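Local coordinates for protein branched-chain amino acid aminotransferase (Thermoproteus uzoniensis, PDB 5CE8) that probably transfers the amino group of leucine, isoleucine or valine to 2-oxoglutarate, using pyridoxal 5'-phosphate as cofactor, at residues A71-L76 and V159-T164; G134-V139 and G259-I264; R151-M156 and N189-V194; I202-V205 and L210-P213. One frame throughout, in Å; residues are numbered along the deposited sequence.

Contact 1 (A71-L76 and V159-T164); sequences AKIIGL and VMAKAT. With PLP (pyridoxal-5'-phosphate), chain D.
Ile73 sets its CG2 methyl against the methyl of Ala161, with CG2 and CB 3.7 Å apart. That branch lies anti to the backbone N (chi1 -72°, measured to CG1), which turns it toward the loop 159-164. One residue on, Ile74 faces both alanine methyls with its own CG2, 3.9 Å from Ala163 CB and 4.1 Å from Ala161 CB. The end of helix 60-74 thus meets the loop through methyl groups alone, without a hydrogen bond across the two segments. The helix stops directly after Ile74: Gly75 leaves helical geometry with positive phi.

In the loop, Ala161 and Ala163 point toward the helix, while Lys162 between them, the centre of an inverse gamma turn, points away from it. The lysine chain runs extended until its last torsion, where it bends, and its NZ is joined covalently to PLP C4A (1.4 Å). Ser70 OG of the same helix accepts a hydrogen bond from Lys162 N, and strand 41-50 pairs with the loop through Phe43 and Gly41. Arg273 of the second subunit reaches the carbonyls of Lys72 and Ile73. The covalent NZ-C4A link makes Lys162 the cofactor carrier, consistent with the internal aldimine of class IV aminotransferases; alternating inward alanines and outward lysine put that link on the side away from the helix, with methyl packing and hydrogen bonds probably holding the loop.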
loop_
_atom_site.group_PDB
_atom_site.type_symbol
_atom_site.label_atom_id
_atom_site.label_comp_id
_atom_site.label_asym_id
_atom_site.label_seq_id
_atom_site.Cartn_x
_atom_site.Cartn_y
_atom_site.Cartn_z
ATOM N N ALA A 71 1.269 12.177 25.800
ATOM C CA ALA A 71 1.883 11.171 26.676
ATOM C C ALA A 71 1.041 9.865 26.801
ATOM O O ALA A 71 1.543 8.746 26.756
ATOM C CB ALA A 71 2.106 11.752 28.117
ATOM N N LYS A 72 -0.218 10.029 27.029
ATOM C CA LYS A 72 -1.076 8.832 27.247
ATOM C C LYS A 72 -1.126 8.035 25.944
ATOM O O LYS A 72 -1.226 6.810 25.918
ATOM C CB LYS A 72 -2.489 9.289 27.605
ATOM C CG LYS A 72 -3.569 8.192 27.460
ATOM C CD LYS A 72 -4.986 8.764 27.364
ATOM C CE LYS A 72 -5.770 8.564 28.650
ATOM N NZ LYS A 72 -6.337 7.198 28.725
ATOM N N ILE A 73 -1.089 8.743 24.838
ATOM C CA ILE A 73 -0.981 8.067 23.541
ATOM C C ILE A 73 0.297 7.156 23.478
ATOM O O ILE A 73 0.206 5.982 23.063
ATOM C CB ILE A 73 -1.041 9.118 22.423
ATOM C CG1 ILE A 73 -2.466 9.633 22.326
ATOM C CG2 ILE A 73 -0.668 8.501 21.125
ATOM C CD1 ILE A 73 -2.676 10.681 21.253
ATOM N N ILE A 74 1.429 7.665 23.928
ATOM C CA ILE A 74 2.718 6.922 23.787
ATOM C C ILE A 74 2.993 6.029 24.993
ATOM O O ILE A 74 3.901 5.255 24.934
ATOM C CB ILE A 74 3.963 7.833 23.422
ATOM C CG1 ILE A 74 4.468 8.786 24.552
ATOM C CG2 ILE A 74 3.705 8.543 22.111
ATOM C CD1 ILE A 74 5.938 9.157 24.434
ATOM N N GLY A 75 2.243 6.221 26.100
ATOM C CA GLY A 75 2.429 5.437 27.362
ATOM C C GLY A 75 3.523 6.096 28.222
ATOM O O GLY A 75 4.264 5.420 28.961
ATOM N N LEU A 76 3.680 7.405 28.101
ATOM C CA LEU A 76 4.622 8.129 28.967
ATOM C C LEU A 76 3.858 8.662 30.212
ATOM O O LEU A 76 2.727 9.125 30.073
ATOM C CB LEU A 76 5.141 9.272 28.107
ATOM C CG LEU A 76 6.128 10.160 28.802
ATOM C CD1 LEU A 76 7.366 9.341 29.171
ATOM C CD2 LEU A 76 6.445 11.311 27.934
ATOM N N VAL A 159 1.175 9.323 15.231
ATOM C CA VAL A 159 1.403 10.610 14.700
ATOM C C VAL A 159 0.623 11.754 15.301
ATOM O O VAL A 159 1.115 12.871 15.387
ATOM C CB VAL A 159 1.281 10.655 13.209
ATOM C CG1 VAL A 159 2.556 10.072 12.698
ATOM C CG2 VAL A 159 0.050 9.916 12.701
ATOM N N MET A 160 -0.546 11.458 15.839
ATOM C CA MET A 160 -1.362 12.507 16.494
ATOM C C MET A 160 -0.697 12.944 17.789
ATOM O O MET A 160 -1.097 13.892 18.335
ATOM C CB MET A 160 -2.750 11.967 16.778
ATOM C CG MET A 160 -3.446 11.605 15.448
ATOM S SD MET A 160 -5.235 11.453 15.294
ATOM C CE MET A 160 -5.733 12.587 16.567
ATOM N N ALA A 161 0.206 12.170 18.325
ATOM C CA ALA A 161 0.906 12.604 19.514
ATOM C C ALA A 161 2.058 13.469 19.063
ATOM O O ALA A 161 2.738 13.096 18.111
ATOM C CB ALA A 161 1.416 11.441 20.230
ATOM N N LYS A 162 2.355 14.533 19.822
ATOM C CA LYS A 162 3.488 15.422 19.550
ATOM C C LYS A 162 4.685 14.795 20.194
ATOM O O LYS A 162 5.207 15.207 21.272
ATOM C CB LYS A 162 3.147 16.808 20.019
ATOM C CG LYS A 162 3.981 17.869 19.283
ATOM C CD LYS A 162 3.328 19.291 19.458
ATOM C CE LYS A 162 4.097 20.358 18.770
ATOM N NZ LYS A 162 3.919 20.189 17.290
ATOM N N ALA A 163 5.141 13.754 19.570
ATOM C CA ALA A 163 6.133 12.885 20.189
ATOM C C ALA A 163 7.480 12.951 19.519
ATOM O O ALA A 163 7.568 12.877 18.320
ATOM C CB ALA A 163 5.610 11.445 20.242
ATOM N N THR A 164 8.528 12.950 20.316
ATOM C CA THR A 164 9.905 13.395 19.947
ATOM C C THR A 164 10.482 12.620 18.804
ATOM O O THR A 164 10.797 13.203 17.722
ATOM C CB THR A 164 10.829 13.387 21.207
ATOM O OG1 THR A 164 10.756 12.114 21.782
ATOM C CG2 THR A 164 10.359 14.434 22.325
HETATM N N1 PLP D . 2.165 19.755 12.441
HETATM C C2 PLP D . 3.011 19.000 13.135
HETATM C C2A PLP D . 3.640 17.786 12.520
HETATM C C3 PLP D . 3.429 19.385 14.476
HETATM O O3 PLP D . 4.390 18.634 15.148
HETATM C C4 PLP D . 2.835 20.615 15.068
HETATM C C4A PLP D . 3.175 21.105 16.461
HETATM C C5 PLP D . 1.873 21.349 14.198
HETATM C C6 PLP D . 1.608 20.837 12.896
HETATM C C5A PLP D . 1.208 22.646 14.560
HETATM O O4P PLP D . 0.509 22.563 15.750
HETATM P P PLP D . 0.213 23.888 16.551
HETATM O O1P PLP D . 1.559 24.613 16.896
HETATM O O2P PLP D . -0.790 24.632 15.778
HETATM O O3P PLP D . -0.339 23.507 17.897
#

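Contact 2 (G134-V139 and G259-I264); sequences GKYLKV and GTAAEI. With PLP (pyridoxal-5'-phosphate), chain D.
The ring of Tyr136 meets Ala261 obliquely: the alanine methyl CB sits 3.9 Å from Tyr136 CG, and the backbone N of Ala262 also lies near the ring at a slant. With CG anti to the backbone N (chi1 -168°), the ring is carried away from the loop 259-264, and the closer touch falls to the base of the side chain. There Tyr136 CB comes to 3.3 Å from the carbonyl O of Ala261 and 3.8 Å from Ala261 CB. Leu117 of the third subunit also packs on this tyrosine.

A second apolar touch is looser, Leu137 CD1 reaching Ala262 CB at 4.2 Å. Glu200 of the same chain packs against Tyr136, Leu137 and Ala262 alike. A water bridges the two backbones, donating to Leu137 O at 2.8 Å and to Ala262 O at 3.2 Å.

The segment 134-139 belongs to the connection between strand 125-132 of the antiparallel sheet and strand 142-146 of the mixed sheet, and so links the two halves of the class IV aminotransferase fold. Its partner 259-264 is the tight reversal between the antiparallel strands 254-259 and 265-270, with helical backbone angles at 260-262. Gly259 N bonds to Glu263 O across the neck of this reversal.

On the cofactor side of the same loop, Thr260 grips one phosphate oxygen twice. PLP O1P accepts from Thr260 OG1 at 2.7 Å and from Thr260 N at 2.9 Å, the latter with an N-H...O angle of 145°. Arg66, Ile223 and Thr224 also bind the cofactor.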
loop_
_atom_site.group_PDB
_atom_site.type_symbol
_atom_site.label_atom_id
_atom_site.label_comp_id
_atom_site.label_asym_id
_atom_site.label_seq_id
_atom_site.Cartn_x
_atom_site.Cartn_y
_atom_site.Cartn_z
ATOM N N GLY A 134 11.144 35.745 17.387
ATOM C CA GLY A 134 10.421 36.425 16.314
ATOM C C GLY A 134 9.678 35.459 15.375
ATOM O O GLY A 134 8.952 34.495 15.798
ATOM N N LYS A 135 9.860 35.686 14.080
ATOM C CA LYS A 135 9.156 34.865 13.038
ATOM C C LYS A 135 9.913 33.545 12.617
ATOM O O LYS A 135 11.163 33.524 12.638
ATOM C CB LYS A 135 8.781 35.793 11.849
ATOM C CG LYS A 135 7.714 36.852 12.217
ATOM N N TYR A 136 9.156 32.466 12.290
ATOM C CA TYR A 136 9.691 31.132 11.781
ATOM C C TYR A 136 9.764 31.011 10.238
ATOM O O TYR A 136 10.635 30.313 9.686
ATOM C CB TYR A 136 8.834 29.936 12.293
ATOM C CG TYR A 136 9.432 28.532 12.080
ATOM C CD1 TYR A 136 10.746 28.259 12.463
ATOM C CD2 TYR A 136 8.669 27.469 11.558
ATOM C CE1 TYR A 136 11.312 26.992 12.340
ATOM C CE2 TYR A 136 9.241 26.172 11.385
ATOM C CZ TYR A 136 10.554 25.941 11.801
ATOM O OH TYR A 136 11.168 24.709 11.693
ATOM N N LEU A 137 8.807 31.643 9.561
ATOM C CA LEU A 137 8.780 31.695 8.116
ATOM C C LEU A 137 8.530 33.109 7.677
ATOM O O LEU A 137 7.802 33.834 8.357
ATOM C CB LEU A 137 7.663 30.795 7.597
ATOM C CG LEU A 137 7.701 29.305 7.922
ATOM C CD1 LEU A 137 6.466 28.542 7.398
ATOM C CD2 LEU A 137 9.013 28.671 7.430
ATOM N N LYS A 138 9.056 33.450 6.490
ATOM C CA LYS A 138 8.825 34.763 5.833
ATOM C C LYS A 138 7.340 35.208 5.910
ATOM O O LYS A 138 6.457 34.445 5.556
ATOM C CB LYS A 138 9.260 34.776 4.349
ATOM C CG LYS A 138 10.514 34.039 3.838
ATOM C CD LYS A 138 10.696 34.341 2.312
ATOM C CE LYS A 138 11.751 33.488 1.559
ATOM N NZ LYS A 138 11.430 32.720 0.285
ATOM N N VAL A 139 7.059 36.427 6.380
ATOM C CA VAL A 139 5.635 36.865 6.573
ATOM C C VAL A 139 4.918 37.014 5.227
ATOM O O VAL A 139 3.698 36.637 5.036
ATOM C CB VAL A 139 5.506 38.169 7.428
ATOM C CG1 VAL A 139 6.336 39.348 6.853
ATOM C CG2 VAL A 139 4.028 38.562 7.566
ATOM N N GLY A 259 0.745 27.169 12.289
ATOM C CA GLY A 259 1.426 26.541 13.373
ATOM C C GLY A 259 1.788 27.603 14.372
ATOM O O GLY A 259 1.766 28.813 14.054
ATOM N N THR A 260 2.109 27.137 15.595
ATOM C CA THR A 260 2.369 28.014 16.657
ATOM C C THR A 260 3.505 28.888 16.182
ATOM O O THR A 260 3.346 30.122 16.244
ATOM C CB THR A 260 2.620 27.311 17.999
ATOM O OG1 THR A 260 1.370 26.815 18.510
ATOM C CG2 THR A 260 3.208 28.305 19.085
ATOM N N ALA A 261 4.634 28.295 15.706
ATOM C CA ALA A 261 5.810 29.062 15.296
ATOM C C ALA A 261 5.551 29.748 13.977
ATOM O O ALA A 261 5.984 30.875 13.749
ATOM C CB ALA A 261 7.064 28.173 15.189
ATOM N N ALA A 262 4.857 29.041 13.096
ATOM C CA ALA A 262 4.551 29.574 11.766
ATOM C C ALA A 262 3.520 30.717 11.731
ATOM O O ALA A 262 3.502 31.495 10.728
ATOM C CB ALA A 262 4.051 28.409 10.874
ATOM N N GLU A 263 2.616 30.765 12.729
ATOM C CA GLU A 263 1.419 31.655 12.696
ATOM C C GLU A 263 0.631 31.299 11.413
ATOM O O GLU A 263 0.226 30.123 11.266
ATOM C CB GLU A 263 1.866 33.109 12.855
ATOM C CG GLU A 263 2.761 33.280 14.121
ATOM C CD GLU A 263 3.201 34.710 14.433
ATOM O OE1 GLU A 263 3.205 35.153 15.617
ATOM O OE2 GLU A 263 3.600 35.385 13.489
ATOM N N ILE A 264 0.366 32.260 10.556
ATOM C CA ILE A 264 -0.385 32.057 9.282
ATOM C C ILE A 264 0.569 32.524 8.228
ATOM O O ILE A 264 0.798 33.722 8.120
ATOM C CB ILE A 264 -1.694 32.922 9.207
ATOM C CG1 ILE A 264 -2.483 32.891 10.553
ATOM C CG2 ILE A 264 -2.600 32.478 8.040
ATOM C CD1 ILE A 264 -2.963 31.526 10.998
HETATM N N1 PLP D . 2.165 19.755 12.441
HETATM C C2 PLP D . 3.011 19.000 13.135
HETATM C C2A PLP D . 3.640 17.786 12.520
HETATM C C3 PLP D . 3.429 19.385 14.476
HETATM O O3 PLP D . 4.390 18.634 15.148
HETATM C C4 PLP D . 2.835 20.615 15.068
HETATM C C4A PLP D . 3.175 21.105 16.461
HETATM C C5 PLP D . 1.873 21.349 14.198
HETATM C C6 PLP D . 1.608 20.837 12.896
HETATM C C5A PLP D . 1.208 22.646 14.560
HETATM O O4P PLP D . 0.509 22.563 15.750
HETATM P P PLP D . 0.213 23.888 16.551
HETATM O O1P PLP D . 1.559 24.613 16.896
HETATM O O2P PLP D . -0.790 24.632 15.778
HETATM O O3P PLP D . -0.339 23.507 17.897
HETATM O O HOH W 1 5.263 33.812 9.438
#

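Contact 3 (R151-M156 and N189-V194); sequences RVHTSM and NAEGKV
His153 gives its NE2 hydrogen to Glu191 OE2, 2.8 Å away, a His-carboxylate bond that ties the loop 151-156 to a type I beta turn running from Asn189 to Gly192. The carboxylate oxygen is met on its syn side, and the ring and carboxylate planes stand 44° apart. Bent at chi2 (87°), the glutamate chain curls back toward the histidine and crosses it at about a right angle. At the other ring nitrogen, ND1 shares a hydrogen bond with Ser155 OG, so both nitrogens are engaged and the rotation of the ring is fixed.

Apolar packing is slight: His153 CD2 lies 3.6 Å from Ala190 CB, and Arg151 CB rests near Asn189 CA. The guanidinium of Arg151 leads away to Gly218 O and touches PLP, whose pocket it helps line. Met156 of the third subunit packs on His153 and Ala190.

A water joins the backbones, donating to Arg151 O and accepting from Ala190 N. Around the turn, Asn189 OD1 takes the Lys193 N-H at 2.7 Å and a weak bond from Glu191 N, while Lys193 NZ reaches Glu191 O at 3.0 Å from above the carbonyl plane.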
loop_
_atom_site.group_PDB
_atom_site.type_symbol
_atom_site.label_atom_id
_atom_site.label_comp_id
_atom_site.label_asym_id
_atom_site.label_seq_id
_atom_site.Cartn_x
_atom_site.Cartn_y
_atom_site.Cartn_z
ATOM N N ARG A 151 5.198 11.378 5.184
ATOM C CA ARG A 151 4.843 11.431 6.601
ATOM C C ARG A 151 4.783 10.041 7.248
ATOM O O ARG A 151 4.190 9.105 6.723
ATOM C CB ARG A 151 3.495 12.151 6.776
ATOM C CG ARG A 151 2.960 12.388 8.153
ATOM C CD ARG A 151 3.590 13.501 9.043
ATOM N NE ARG A 151 2.648 13.711 10.151
ATOM C CZ ARG A 151 2.933 13.937 11.454
ATOM N NH1 ARG A 151 4.165 14.121 11.878
ATOM N NH2 ARG A 151 1.932 14.025 12.345
ATOM N N VAL A 152 5.305 9.934 8.436
ATOM C CA VAL A 152 5.400 8.637 9.064
ATOM C C VAL A 152 3.896 8.243 9.288
ATOM O O VAL A 152 3.054 9.132 9.565
ATOM C CB VAL A 152 6.337 8.618 10.321
ATOM C CG1 VAL A 152 5.957 9.509 11.412
ATOM C CG2 VAL A 152 6.393 7.237 10.910
ATOM N N HIS A 153 3.574 6.967 9.160
ATOM C CA HIS A 153 2.214 6.459 9.086
ATOM C C HIS A 153 1.704 6.005 10.476
ATOM O O HIS A 153 2.484 5.530 11.307
ATOM C CB HIS A 153 2.173 5.307 8.094
ATOM C CG HIS A 153 0.775 4.930 7.659
ATOM N ND1 HIS A 153 0.094 3.862 8.187
ATOM C CD2 HIS A 153 -0.073 5.514 6.769
ATOM C CE1 HIS A 153 -1.111 3.813 7.669
ATOM N NE2 HIS A 153 -1.225 4.792 6.776
ATOM N N THR A 154 0.403 6.185 10.726
ATOM C CA THR A 154 -0.239 5.757 12.021
ATOM C C THR A 154 -0.002 4.269 12.435
ATOM O O THR A 154 0.075 3.953 13.657
ATOM C CB THR A 154 -1.793 6.122 12.008
ATOM O OG1 THR A 154 -2.480 5.760 13.224
ATOM C CG2 THR A 154 -2.536 5.321 10.849
ATOM N N SER A 155 0.050 3.363 11.421
ATOM C CA SER A 155 0.360 1.916 11.566
ATOM C C SER A 155 1.741 1.651 12.156
ATOM O O SER A 155 2.020 0.527 12.585
ATOM C CB SER A 155 0.314 1.176 10.206
ATOM O OG SER A 155 1.419 1.530 9.373
ATOM N N MET A 156 2.593 2.682 12.185
ATOM C CA MET A 156 3.967 2.572 12.663
ATOM C C MET A 156 4.389 3.484 13.832
ATOM O O MET A 156 5.192 3.043 14.683
ATOM C CB MET A 156 4.886 2.891 11.452
ATOM C CG MET A 156 4.632 2.041 10.227
ATOM S SD MET A 156 5.261 2.877 8.713
ATOM C CE MET A 156 4.445 1.711 7.636
ATOM N N ASN A 189 1.145 11.879 2.747
ATOM C CA ASN A 189 1.010 10.645 3.540
ATOM C C ASN A 189 1.259 9.320 2.694
ATOM O O ASN A 189 1.571 9.400 1.486
ATOM C CB ASN A 189 -0.292 10.627 4.318
ATOM C CG ASN A 189 -1.529 10.405 3.434
ATOM O OD1 ASN A 189 -1.438 10.374 2.173
ATOM N ND2 ASN A 189 -2.694 10.476 4.071
ATOM N N ALA A 190 1.152 8.123 3.302
ATOM C CA ALA A 190 1.539 6.879 2.586
ATOM C C ALA A 190 0.586 6.651 1.404
ATOM O O ALA A 190 0.895 5.988 0.459
ATOM C CB ALA A 190 1.426 5.705 3.451
ATOM N N GLU A 191 -0.589 7.204 1.495
ATOM C CA GLU A 191 -1.669 7.005 0.525
ATOM C C GLU A 191 -1.586 8.102 -0.538
ATOM O O GLU A 191 -2.415 8.152 -1.454
ATOM C CB GLU A 191 -3.042 7.027 1.225
ATOM C CG GLU A 191 -3.285 5.851 2.228
ATOM C CD GLU A 191 -2.794 6.086 3.659
ATOM O OE1 GLU A 191 -2.242 7.182 3.929
ATOM O OE2 GLU A 191 -2.963 5.135 4.564
ATOM N N GLY A 192 -0.641 9.000 -0.400
ATOM C CA GLY A 192 -0.343 9.979 -1.434
ATOM C C GLY A 192 -1.024 11.328 -1.349
ATOM O O GLY A 192 -0.932 12.080 -2.266
ATOM N N LYS A 193 -1.701 11.617 -0.224
ATOM C CA LYS A 193 -2.472 12.819 -0.008
ATOM C C LYS A 193 -1.588 13.764 0.772
ATOM O O LYS A 193 -0.867 13.285 1.663
ATOM C CB LYS A 193 -3.675 12.642 0.868
ATOM C CG LYS A 193 -4.657 11.562 0.488
ATOM C CD LYS A 193 -5.172 11.657 -0.960
ATOM C CE LYS A 193 -6.099 10.445 -1.197
ATOM N NZ LYS A 193 -5.261 9.210 -1.351
ATOM N N VAL A 194 -1.674 15.066 0.449
ATOM C CA VAL A 194 -0.934 16.153 1.203
ATOM C C VAL A 194 -1.367 16.130 2.674
ATOM O O VAL A 194 -2.561 16.167 3.011
ATOM C CB VAL A 194 -1.247 17.545 0.570
ATOM C CG1 VAL A 194 -0.646 18.747 1.361
ATOM C CG2 VAL A 194 -0.733 17.623 -0.832
HETATM O O HOH W 2 1.602 8.353 5.976
#

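Contact 4 (I202-V205 and L210-P213); sequences IFIV and LMTP
Ile202 O accepts the hydroxyl of Thr212 at 2.6 Å from OG1, the shortest polar bond between these strands. Thr212 OG1 lies anti to its own backbone N (chi1 -155°), which carries the hydroxyl across to the neighbouring strand. The same side chain covers one face of the Phe203 ring: Thr212 CB makes a CH-pi contact 3.8 Å from the ring centroid, 20° off the normal, and OG1 also sits over the ring centre. Leu210 CG reaches Phe203 CD2 obliquely at 3.9 Å.

The pairing is that of an antiparallel beta hairpin. Ile204 and Met211 form a hydrogen-bonded pair, in which Ile204 N to Met211 O and Met211 N to Ile204 O are both 2.9 Å, whereas Val205 and Leu210 form the non-hydrogen-bonded pair beyond it. Ile204 CG1 packs on Met211 CB at 3.8 Å on one face of the sheet; on the other, Val205 CG2 touches Leu210 CD1 at 3.7 Å.

Within the mixed sheet, strand 254-259 pairs with 201-206 and strand 239-241 with 209-212. Helix 223-235 covers the face of Phe203 and Leu210 through Arg225, Val228 and Ala232, and the ring of Phe256 lies parallel to that of Phe203.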
loop_
_atom_site.group_PDB
_atom_site.type_symbol
_atom_site.label_atom_id
_atom_site.label_comp_id
_atom_site.label_asym_id
_atom_site.label_seq_id
_atom_site.Cartn_x
_atom_site.Cartn_y
_atom_site.Cartn_z
ATOM N N ILE A 202 -1.567 22.535 6.978
ATOM C CA ILE A 202 -1.704 23.145 5.624
ATOM C C ILE A 202 -3.184 23.390 5.332
ATOM O O ILE A 202 -4.053 22.554 5.670
ATOM C CB ILE A 202 -1.236 22.197 4.496
ATOM C CG1 ILE A 202 0.141 21.683 4.803
ATOM C CG2 ILE A 202 -1.178 22.886 3.112
ATOM C CD1 ILE A 202 0.715 20.735 3.754
ATOM N N PHE A 203 -3.466 24.543 4.686
ATOM C CA PHE A 203 -4.787 24.908 4.206
ATOM C C PHE A 203 -4.727 25.333 2.731
ATOM O O PHE A 203 -3.830 26.068 2.303
ATOM C CB PHE A 203 -5.367 26.094 5.042
ATOM C CG PHE A 203 -5.929 25.720 6.361
ATOM C CD1 PHE A 203 -5.104 25.636 7.464
ATOM C CD2 PHE A 203 -7.297 25.676 6.567
ATOM C CE1 PHE A 203 -5.573 25.336 8.712
ATOM C CE2 PHE A 203 -7.778 25.384 7.866
ATOM C CZ PHE A 203 -6.920 25.201 8.923
ATOM N N ILE A 204 -5.704 24.935 1.920
ATOM C CA ILE A 204 -5.785 25.599 0.633
ATOM C C ILE A 204 -7.091 26.378 0.513
ATOM O O ILE A 204 -7.993 26.086 1.185
ATOM C CB ILE A 204 -5.599 24.596 -0.527
ATOM C CG1 ILE A 204 -6.748 23.592 -0.555
ATOM C CG2 ILE A 204 -4.195 23.960 -0.417
ATOM C CD1 ILE A 204 -6.725 22.729 -1.803
ATOM N N VAL A 205 -7.192 27.268 -0.473
ATOM C CA VAL A 205 -8.484 27.812 -0.866
ATOM C C VAL A 205 -8.738 27.390 -2.297
ATOM O O VAL A 205 -7.952 27.507 -3.140
ATOM C CB VAL A 205 -8.662 29.282 -0.688
ATOM C CG1 VAL A 205 -10.071 29.712 -0.924
ATOM C CG2 VAL A 205 -8.337 29.725 0.716
ATOM N N LEU A 210 -12.309 26.905 1.857
ATOM C CA LEU A 210 -11.115 26.625 2.580
ATOM C C LEU A 210 -11.132 25.084 2.840
ATOM O O LEU A 210 -12.169 24.453 3.278
ATOM C CB LEU A 210 -11.184 27.478 3.822
ATOM C CG LEU A 210 -10.073 27.746 4.810
ATOM C CD1 LEU A 210 -8.947 28.377 4.070
ATOM C CD2 LEU A 210 -10.641 28.674 5.853
ATOM N N MET A 211 -10.026 24.450 2.502
ATOM C CA MET A 211 -9.884 22.991 2.705
ATOM C C MET A 211 -8.632 22.671 3.482
ATOM O O MET A 211 -7.570 23.228 3.239
ATOM C CB MET A 211 -9.811 22.264 1.343
ATOM C CG MET A 211 -11.022 22.445 0.509
ATOM S SD MET A 211 -10.658 21.790 -1.148
ATOM C CE MET A 211 -10.780 20.024 -0.869
ATOM N N THR A 212 -8.737 21.732 4.390
ATOM C CA THR A 212 -7.585 21.272 5.228
ATOM C C THR A 212 -7.617 19.749 5.429
ATOM O O THR A 212 -8.701 19.191 5.489
ATOM C CB THR A 212 -7.483 22.009 6.565
ATOM O OG1 THR A 212 -6.125 21.994 7.066
ATOM C CG2 THR A 212 -8.474 21.484 7.621
ATOM N N PRO A 213 -6.458 19.051 5.395
ATOM C CA PRO A 213 -6.570 17.640 5.493
ATOM C C PRO A 213 -7.176 17.293 6.840
ATOM O O PRO A 213 -6.850 17.936 7.867
ATOM C CB PRO A 213 -5.115 17.155 5.438
ATOM C CG PRO A 213 -4.424 18.174 4.600
ATOM C CD PRO A 213 -5.108 19.446 5.048
#

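Overall arrangement
Contacts 1 and 2 both touch PLP, lie on opposite sides of the chain's centre with their own centres about 24 Å apart, and alternate along the chain: one supplies the lysine, the other a phosphate grip. Contact 3 touches contact 1 through Val159 and Val152, their centres about 17 Å apart, and adds Arg151 to the pocket. It also touches contact 4, about 18 Å away between centres, where Val194 meets Ile202 and Pro213. Contacts 3 and 4 follow one another inside the loop closed by contact 2. Strand 254-259 of the mixed sheet runs from beside the hairpin of contact 4 to the phosphate-binding turn of contact 2, while contacts 1, 2 and 3 bring residues to the cofactor itself.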